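PDB 3KOL: Glyoxalase/bleomycin resistance protein/dioxygenase from Nostoc punctiforme PCC 73102, which binds metal ions and belongs to the vicinal oxygen chelate superfamily, perhaps acting as a dioxygenase or a lactoylglutathione lyase. Local coordinates for residues Leu41-Leu46 with Thr73-Phe78; Ala32-Tyr37 with Lys63-Ile68; Thr114-Asn119 with Arg134-Tyr139. One frame throughout, in Å; residues are numbered along the deposited sequence.

Contact 1 (Leu41-Leu46 with Thr73-Phe78). With CO (cobalt (II) ion), chain B.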
# COMPACT_ATOMS: atom_id res chain seq x y z
N LEU A 41 -8.76 13.59 -5.15
CA LEU A 41 -7.97 13.48 -3.93
C LEU A 41 -6.76 14.43 -3.89
O LEU A 41 -6.09 14.56 -2.87
CB LEU A 41 -7.51 12.03 -3.72
CG LEU A 41 -8.63 11.00 -3.55
CD1 LEU A 41 -8.03 9.70 -3.07
CD2 LEU A 41 -9.66 11.49 -2.53
N GLY A 42 -6.48 15.08 -5.02
CA GLY A 42 -5.39 16.03 -5.08
C GLY A 42 -3.95 15.56 -5.04
O GLY A 42 -3.05 16.37 -4.82
N LEU A 43 -3.69 14.27 -5.26
CA LEU A 43 -2.30 13.80 -5.25
C LEU A 43 -1.55 14.36 -6.45
O LEU A 43 -2.06 14.36 -7.58
CB LEU A 43 -2.24 12.27 -5.26
CG LEU A 43 -2.85 11.59 -4.02
CD1 LEU A 43 -2.82 10.07 -4.19
CD2 LEU A 43 -2.07 12.00 -2.77
N HIS A 44 -0.35 14.87 -6.21
CA HIS A 44 0.45 15.45 -7.29
C HIS A 44 0.97 14.37 -8.23
O HIS A 44 1.45 13.32 -7.80
CB HIS A 44 1.63 16.24 -6.71
CG HIS A 44 2.27 17.15 -7.71
ND1 HIS A 44 1.59 18.18 -8.32
CD2 HIS A 44 3.53 17.17 -8.22
CE1 HIS A 44 2.40 18.79 -9.17
NE2 HIS A 44 3.58 18.20 -9.13
N GLU A 45 0.87 14.63 -9.53
CA GLU A 45 1.30 13.66 -10.52
C GLU A 45 2.74 13.91 -10.98
O GLU A 45 3.20 15.05 -11.04
CB GLU A 45 0.36 13.73 -11.72
CG GLU A 45 0.71 12.83 -12.88
CD GLU A 45 -0.38 12.78 -13.92
OE1 GLU A 45 -0.95 13.85 -14.23
OE2 GLU A 45 -0.68 11.68 -14.43
N LEU A 46 3.46 12.83 -11.26
CA LEU A 46 4.83 12.95 -11.75
C LEU A 46 4.77 13.03 -13.27
O LEU A 46 4.01 12.30 -13.90
CB LEU A 46 5.67 11.73 -11.35
CG LEU A 46 5.87 11.44 -9.87
CD1 LEU A 46 6.74 10.20 -9.70
CD2 LEU A 46 6.52 12.64 -9.20
N THR A 73 6.15 9.38 -0.99
CA THR A 73 5.61 8.05 -1.28
C THR A 73 4.88 8.08 -2.62
O THR A 73 4.10 8.99 -2.91
CB THR A 73 4.62 7.58 -0.19
OG1 THR A 73 5.26 7.65 1.08
CG2 THR A 73 4.19 6.14 -0.45
N ILE A 74 5.14 7.06 -3.44
CA ILE A 74 4.55 6.98 -4.76
C ILE A 74 3.40 6.00 -4.89
O ILE A 74 3.42 4.91 -4.31
CB ILE A 74 5.60 6.60 -5.82
CG1 ILE A 74 6.72 7.64 -5.84
CG2 ILE A 74 4.95 6.49 -7.20
CD1 ILE A 74 7.94 7.23 -6.65
N LEU A 75 2.39 6.40 -5.65
CA LEU A 75 1.24 5.55 -5.94
C LEU A 75 1.33 5.31 -7.44
O LEU A 75 1.19 6.24 -8.23
CB LEU A 75 -0.08 6.26 -5.61
CG LEU A 75 -1.36 5.51 -6.02
CD1 LEU A 75 -1.47 4.23 -5.21
CD2 LEU A 75 -2.59 6.39 -5.80
N ASP A 76 1.60 4.07 -7.83
CA ASP A 76 1.70 3.73 -9.25
C ASP A 76 0.39 3.15 -9.72
O ASP A 76 -0.19 2.28 -9.05
CB ASP A 76 2.78 2.67 -9.51
CG ASP A 76 4.19 3.18 -9.31
OD1 ASP A 76 4.44 4.38 -9.55
OD2 ASP A 76 5.06 2.37 -8.93
N LEU A 77 -0.09 3.62 -10.86
CA LEU A 77 -1.32 3.11 -11.44
C LEU A 77 -0.92 2.43 -12.74
O LEU A 77 -0.30 3.06 -13.60
CB LEU A 77 -2.31 4.24 -11.70
CG LEU A 77 -2.72 5.09 -10.50
CD1 LEU A 77 -3.73 6.12 -10.95
CD2 LEU A 77 -3.31 4.21 -9.40
N PHE A 78 -1.26 1.15 -12.87
CA PHE A 78 -0.95 0.38 -14.06
C PHE A 78 -2.23 0.11 -14.81
O PHE A 78 -3.13 -0.55 -14.30
CB PHE A 78 -0.28 -0.94 -13.66
CG PHE A 78 1.15 -0.79 -13.23
CD1 PHE A 78 2.17 -0.79 -14.17
CD2 PHE A 78 1.47 -0.61 -11.89
CE1 PHE A 78 3.50 -0.61 -13.79
CE2 PHE A 78 2.80 -0.43 -11.49
CZ PHE A 78 3.81 -0.43 -12.44
CO CO B . 5.18 18.53 -10.40
O HOH W 1 5.14 20.54 -10.19
O HOH W 2 6.92 18.82 -11.53

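Contact 2 (Ala32-Tyr37 with Lys63-Ile68)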
# COMPACT_ATOMS: atom_id res chain seq x y z
N ALA A 32 -10.27 7.31 -15.32
CA ALA A 32 -11.18 7.39 -14.18
C ALA A 32 -10.34 7.38 -12.90
O ALA A 32 -10.67 8.07 -11.93
CB ALA A 32 -12.14 6.20 -14.19
N SER A 33 -9.26 6.61 -12.91
CA SER A 33 -8.38 6.53 -11.75
C SER A 33 -7.50 7.77 -11.60
O SER A 33 -7.26 8.22 -10.48
CB SER A 33 -7.53 5.26 -11.82
OG SER A 33 -8.36 4.11 -11.74
N ARG A 34 -7.03 8.33 -12.72
CA ARG A 34 -6.22 9.55 -12.64
C ARG A 34 -7.13 10.65 -12.10
O ARG A 34 -6.70 11.52 -11.34
CB ARG A 34 -5.71 9.99 -14.02
CG ARG A 34 -4.64 9.10 -14.63
CD ARG A 34 -4.11 9.70 -15.95
NE ARG A 34 -3.40 10.96 -15.75
CZ ARG A 34 -3.86 12.16 -16.11
NH1 ARG A 34 -5.05 12.26 -16.70
NH2 ARG A 34 -3.14 13.25 -15.89
N TYR A 35 -8.40 10.62 -12.49
CA TYR A 35 -9.34 11.63 -12.02
C TYR A 35 -9.56 11.50 -10.52
O TYR A 35 -9.54 12.48 -9.77
CB TYR A 35 -10.68 11.49 -12.75
CG TYR A 35 -11.56 12.71 -12.60
CD1 TYR A 35 -11.33 13.85 -13.35
CD2 TYR A 35 -12.61 12.73 -11.68
CE1 TYR A 35 -12.12 14.99 -13.20
CE2 TYR A 35 -13.40 13.86 -11.51
CZ TYR A 35 -13.15 14.99 -12.27
OH TYR A 35 -13.93 16.11 -12.12
N PHE A 36 -9.78 10.26 -10.08
CA PHE A 36 -10.01 9.96 -8.67
C PHE A 36 -8.82 10.36 -7.79
O PHE A 36 -8.96 11.18 -6.88
CB PHE A 36 -10.27 8.46 -8.51
CG PHE A 36 -10.61 8.02 -7.11
CD1 PHE A 36 -11.90 8.18 -6.62
CD2 PHE A 36 -9.65 7.43 -6.30
CE1 PHE A 36 -12.24 7.73 -5.34
CE2 PHE A 36 -9.97 6.98 -5.02
CZ PHE A 36 -11.26 7.13 -4.54
N TYR A 37 -7.65 9.79 -8.05
CA TYR A 37 -6.47 10.07 -7.25
C TYR A 37 -5.84 11.44 -7.45
O TYR A 37 -5.44 12.08 -6.48
CB TYR A 37 -5.41 8.98 -7.48
CG TYR A 37 -5.82 7.64 -6.90
CD1 TYR A 37 -5.85 7.43 -5.53
CD2 TYR A 37 -6.22 6.59 -7.74
CE1 TYR A 37 -6.27 6.21 -4.99
CE2 TYR A 37 -6.65 5.37 -7.21
CZ TYR A 37 -6.67 5.19 -5.83
OH TYR A 37 -7.09 3.98 -5.31
N LYS A 63 -0.05 4.46 -20.20
CA LYS A 63 -0.22 3.08 -19.77
C LYS A 63 0.04 3.00 -18.27
O LYS A 63 -0.46 2.11 -17.58
CB LYS A 63 0.77 2.17 -20.51
CG LYS A 63 0.60 0.70 -20.21
CD LYS A 63 -0.77 0.20 -20.66
CE LYS A 63 -0.89 -1.31 -20.46
NZ LYS A 63 -2.24 -1.80 -20.85
N VAL A 64 0.83 3.94 -17.77
CA VAL A 64 1.17 4.01 -16.36
C VAL A 64 1.11 5.46 -15.90
O VAL A 64 1.42 6.37 -16.66
CB VAL A 64 2.60 3.47 -16.12
CG1 VAL A 64 2.98 3.63 -14.65
CG2 VAL A 64 2.68 2.01 -16.52
N ALA A 65 0.70 5.65 -14.65
CA ALA A 65 0.62 6.98 -14.06
C ALA A 65 1.24 6.90 -12.67
O ALA A 65 1.09 5.89 -11.98
CB ALA A 65 -0.83 7.44 -13.98
N ASN A 66 1.94 7.95 -12.26
CA ASN A 66 2.59 8.00 -10.96
C ASN A 66 2.13 9.24 -10.21
O ASN A 66 2.20 10.35 -10.74
CB ASN A 66 4.11 8.06 -11.12
CG ASN A 66 4.74 6.71 -11.43
OD1 ASN A 66 4.16 5.86 -12.10
ND2 ASN A 66 5.97 6.51 -10.95
N PHE A 67 1.66 9.06 -8.99
CA PHE A 67 1.22 10.16 -8.13
C PHE A 67 2.06 10.07 -6.87
O PHE A 67 2.56 8.99 -6.54
CB PHE A 67 -0.27 10.03 -7.80
CG PHE A 67 -1.16 10.26 -8.98
CD1 PHE A 67 -1.52 11.55 -9.36
CD2 PHE A 67 -1.59 9.19 -9.76
CE1 PHE A 67 -2.30 11.77 -10.49
CE2 PHE A 67 -2.37 9.40 -10.90
CZ PHE A 67 -2.72 10.70 -11.26
N ILE A 68 2.22 11.18 -6.18
CA ILE A 68 3.03 11.18 -4.96
C ILE A 68 2.42 12.01 -3.84
O ILE A 68 1.66 12.94 -4.08
CB ILE A 68 4.42 11.77 -5.21
CG1 ILE A 68 4.28 13.23 -5.66
CG2 ILE A 68 5.14 10.96 -6.26
CD1 ILE A 68 5.53 14.05 -5.49

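Contact 3 (Thr114-Asn119 with Arg134-Tyr139)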
# COMPACT_ATOMS: atom_id res chain seq x y z
N THR A 114 -16.49 16.46 2.74
CA THR A 114 -17.34 17.26 1.86
C THR A 114 -16.95 17.05 0.39
O THR A 114 -17.81 16.97 -0.48
CB THR A 114 -17.24 18.76 2.22
OG1 THR A 114 -17.63 18.94 3.59
CG2 THR A 114 -18.14 19.59 1.32
N VAL A 115 -15.65 16.95 0.13
CA VAL A 115 -15.15 16.72 -1.23
C VAL A 115 -15.70 15.40 -1.76
O VAL A 115 -16.16 15.31 -2.89
CB VAL A 115 -13.61 16.70 -1.25
CG1 VAL A 115 -13.09 16.08 -2.56
CG2 VAL A 115 -13.08 18.12 -1.10
N ILE A 116 -15.64 14.36 -0.92
CA ILE A 116 -16.15 13.05 -1.31
C ILE A 116 -17.63 13.15 -1.66
O ILE A 116 -18.10 12.54 -2.63
CB ILE A 116 -15.97 12.04 -0.16
CG1 ILE A 116 -14.48 11.78 0.08
CG2 ILE A 116 -16.71 10.74 -0.48
CD1 ILE A 116 -14.18 11.00 1.35
N GLY A 117 -18.36 13.92 -0.86
CA GLY A 117 -19.79 14.09 -1.10
C GLY A 117 -20.10 14.87 -2.37
O GLY A 117 -20.93 14.45 -3.17
N GLU A 118 -19.43 16.00 -2.56
CA GLU A 118 -19.67 16.82 -3.74
C GLU A 118 -19.33 16.08 -5.03
O GLU A 118 -19.88 16.38 -6.09
CB GLU A 118 -18.89 18.13 -3.67
CG GLU A 118 -19.56 19.17 -2.80
CD GLU A 118 -18.84 20.50 -2.81
OE1 GLU A 118 -18.42 20.94 -3.90
OE2 GLU A 118 -18.72 21.12 -1.73
N ASN A 119 -18.41 15.12 -4.94
CA ASN A 119 -18.02 14.35 -6.12
C ASN A 119 -18.79 13.04 -6.22
O ASN A 119 -18.43 12.14 -6.99
CB ASN A 119 -16.51 14.10 -6.09
CG ASN A 119 -15.73 15.31 -6.54
OD1 ASN A 119 -15.60 15.57 -7.74
ND2 ASN A 119 -15.22 16.08 -5.58
N ARG A 134 -10.06 10.55 13.50
CA ARG A 134 -11.25 10.51 12.67
C ARG A 134 -10.94 9.76 11.37
O ARG A 134 -9.79 9.75 10.92
CB ARG A 134 -11.71 11.93 12.35
CG ARG A 134 -11.83 12.82 13.58
CD ARG A 134 -12.23 14.24 13.21
NE ARG A 134 -13.62 14.32 12.75
CZ ARG A 134 -14.14 15.39 12.17
NH1 ARG A 134 -13.39 16.47 11.98
NH2 ARG A 134 -15.41 15.40 11.78
N GLY A 135 -11.95 9.13 10.78
CA GLY A 135 -11.72 8.41 9.55
C GLY A 135 -12.94 8.23 8.68
O GLY A 135 -14.08 8.24 9.16
N VAL A 136 -12.71 8.08 7.39
CA VAL A 136 -13.79 7.86 6.43
C VAL A 136 -13.23 6.91 5.37
O VAL A 136 -12.08 7.05 4.94
CB VAL A 136 -14.25 9.19 5.79
CG1 VAL A 136 -13.12 9.82 4.99
CG2 VAL A 136 -15.46 8.95 4.90
N TYR A 137 -14.05 5.94 4.97
CA TYR A 137 -13.65 4.93 3.99
C TYR A 137 -14.53 4.97 2.75
O TYR A 137 -15.75 5.17 2.85
CB TYR A 137 -13.74 3.53 4.60
CG TYR A 137 -12.97 3.37 5.89
CD1 TYR A 137 -11.75 2.69 5.91
CD2 TYR A 137 -13.46 3.89 7.08
CE1 TYR A 137 -11.05 2.53 7.10
CE2 TYR A 137 -12.76 3.74 8.27
CZ TYR A 137 -11.56 3.05 8.28
OH TYR A 137 -10.88 2.89 9.46
N PHE A 138 -13.92 4.76 1.60
CA PHE A 138 -14.63 4.77 0.33
C PHE A 138 -13.83 3.98 -0.69
O PHE A 138 -12.62 3.83 -0.56
CB PHE A 138 -14.84 6.22 -0.14
CG PHE A 138 -13.59 7.05 -0.09
CD1 PHE A 138 -12.82 7.24 -1.24
CD2 PHE A 138 -13.17 7.63 1.10
CE1 PHE A 138 -11.65 8.00 -1.20
CE2 PHE A 138 -12.00 8.39 1.15
CZ PHE A 138 -11.24 8.57 0.00
N TYR A 139 -14.52 3.46 -1.71
CA TYR A 139 -13.87 2.67 -2.75
C TYR A 139 -13.44 3.52 -3.94
O TYR A 139 -14.08 4.52 -4.27
CB TYR A 139 -14.84 1.59 -3.25
CG TYR A 139 -15.25 0.61 -2.18
CD1 TYR A 139 -14.33 -0.28 -1.64
CD2 TYR A 139 -16.56 0.57 -1.70
CE1 TYR A 139 -14.69 -1.18 -0.65
CE2 TYR A 139 -16.94 -0.33 -0.71
CZ TYR A 139 -16.00 -1.20 -0.19
OH TYR A 139 -16.34 -2.10 0.80

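Contact 1 (Leu41-Leu46 with Thr73-Phe78)
L43 and L75 bring their CA atoms to 9.0 Å, and L46 and I74 theirs to 9.2 Å, separations too wide for strands that share backbone hydrogen bonds. Strand 64-68 runs between the two segments in the sheet order. H44 and L46 bond through their backbones to I68 and N66 of that strand, whereas I74 bonds to H21 and I23 of strand 17-27, on the far side. The first segment enters the sheet straight from helix 30-40: G42 leaves helical geometry with a positive phi of 71°, and L43 keeps a backbone bond to Y37.

Two separate apolar pairs bridge the gap, one leucine on leucine and one leucine on isoleucine. On the face packed against helix 30-40, L43 CD1 meets L75 CD2 at 4.0 Å, the two side chains crossing at about a right angle. In L75 the CG lies opposite the backbone N (chi1 174°), which extends the branch toward L43, and the same side chain rests on Y37 and I23. A looser pair, L46 CD1 and I74 CD1 at 4.4 Å, closes over strand 64-68, where L46 also packs on N66 and I68.

Between these leucines H44 turns outward and binds a cobalt ion through NE2 at 2.1 Å; two waters also bind the ion. This surface ion is distinct from the site of H99 and E147. At the far end of the second segment, F78 sets its ring edge-to-face against Y98 of the second subunit and packs on H99 of that subunit.

Only about 102 Å² is buried, all of it by apolar groups, so dispersion and hydrophobic burial join the segments directly, while strand 64-68 supplies the directional bonds.

Contact 2 (Ala32-Tyr37 with Lys63-Ile68)
A helix lies here on the face of a β-sheet: R34 and Y37, on one side of helix 30-40, pack against A65 and F67 of strand 64-68. Over these short segments the helix and strand axes run nearly parallel, 5° apart, at 10.1 Å, and the interface is buried and mostly apolar.

F67 is the centre of it. Its ring stands up from the sheet with CZ driven against the helix backbone, 3.9 Å from CA of R34. The CB of R34 lies 4.1 Å from the same CZ, and the two side chains cross at about a right angle. Y37 presents its CB over one face of the F67 ring, but its own ring then leads away from the strand. The methyl of A65, which faces the helix, touches R34: CB of A65 lies 4.2 Å from CG of R34.

The helix belongs to a β-α-β crossover that carries the chain from strand 17-27 to strand 44-45, the opening of the βαβββ module from which glyoxalase folds are built. Strand 64-68 lies next to 44-45, so the helix spans the sheet it has just crossed, and L75 and L77 of strand 74-79 extend the packing beside Y37 and F67.

Polar ends are settled outside the two segments. R34 bends at chi3 (66°), its aliphatic part staying on the strand while NH2 forms a salt bridge to OE1 of E45. The hydroxyl of Y37 hydrogen-bonds to D140, and its ring carries CD2 of F36 over the centre of one face, 3.5 Å above the plane, within the wider π-type turn at 35-37.

Contact 3 (Thr114-Asn119 with Arg134-Tyr139)
I116 reaches from helix 109-118 onto the ring of F138, and this one aliphatic-aromatic pair orients the contact. The isoleucine lays its longer branch against the ring: CG1 sits over one face, and the terminal CD1 comes to 3.4 Å from CE2 of F138, a short carbon-carbon approach. CD1 lies almost equally near CD2 of F138, so the methyl settles on one side of the ring rather than over its middle, and the two side chains meet at a slant. The F138 ring gets there with CG between the backbone N and the carbonyl carbon (chi1 49°).

V136, two residues earlier on strand 134-139, points to the same face of the sheet and completes the seat for the isoleucine tip, its CG1 lying 4.0 Å from CD1 of I116. I121 and I123 pack round the same side chains, and F109, from the start of the helix, touches V136. Helix and strand belong to the second βαβββ module of the chain, where the helix covers one face of the sheet.

The helix ends just beyond, at N119. Its ND2 donates to O of V115 at 3.0 Å (163° at the hydrogen), from the face of that carbonyl opposite the one its backbone N approaches. One acceptor thus takes two bonds and fixes the turn, while ND2 also bonds to O of S10 of the second subunit.

Segments 114-119 and 134-139 therefore meet by hydrophobic burial and CH-to-ring packing through I116, V136 and F138. A salt bridge from R134 to D110 ties the strand to an earlier turn of the same helix, while E118 and N119 bond to the second subunit.

How the contacts relate
Contacts 1 and 2 interleave along the chain and share one sheet, their centres 6 Å apart. Strand 64-68 of contact 2 fills the gap in contact 1, through probable hydrogen bonds from L75 N to F67 O and from L77 N to A65 O. Together they account for the helix and three of the four strands of the first βαβββ module. Contact 3 comes later in sequence, in the second module with its own four-stranded sheet, about 18 Å from the other two centres. F138 joins the halves: its CE1 lies 3.5 Å from CZ of F36, and L41 also packs on its ring. Contacts 1 and 3 both have neighbours on the second subunit, whereas contact 2 touches no other chain.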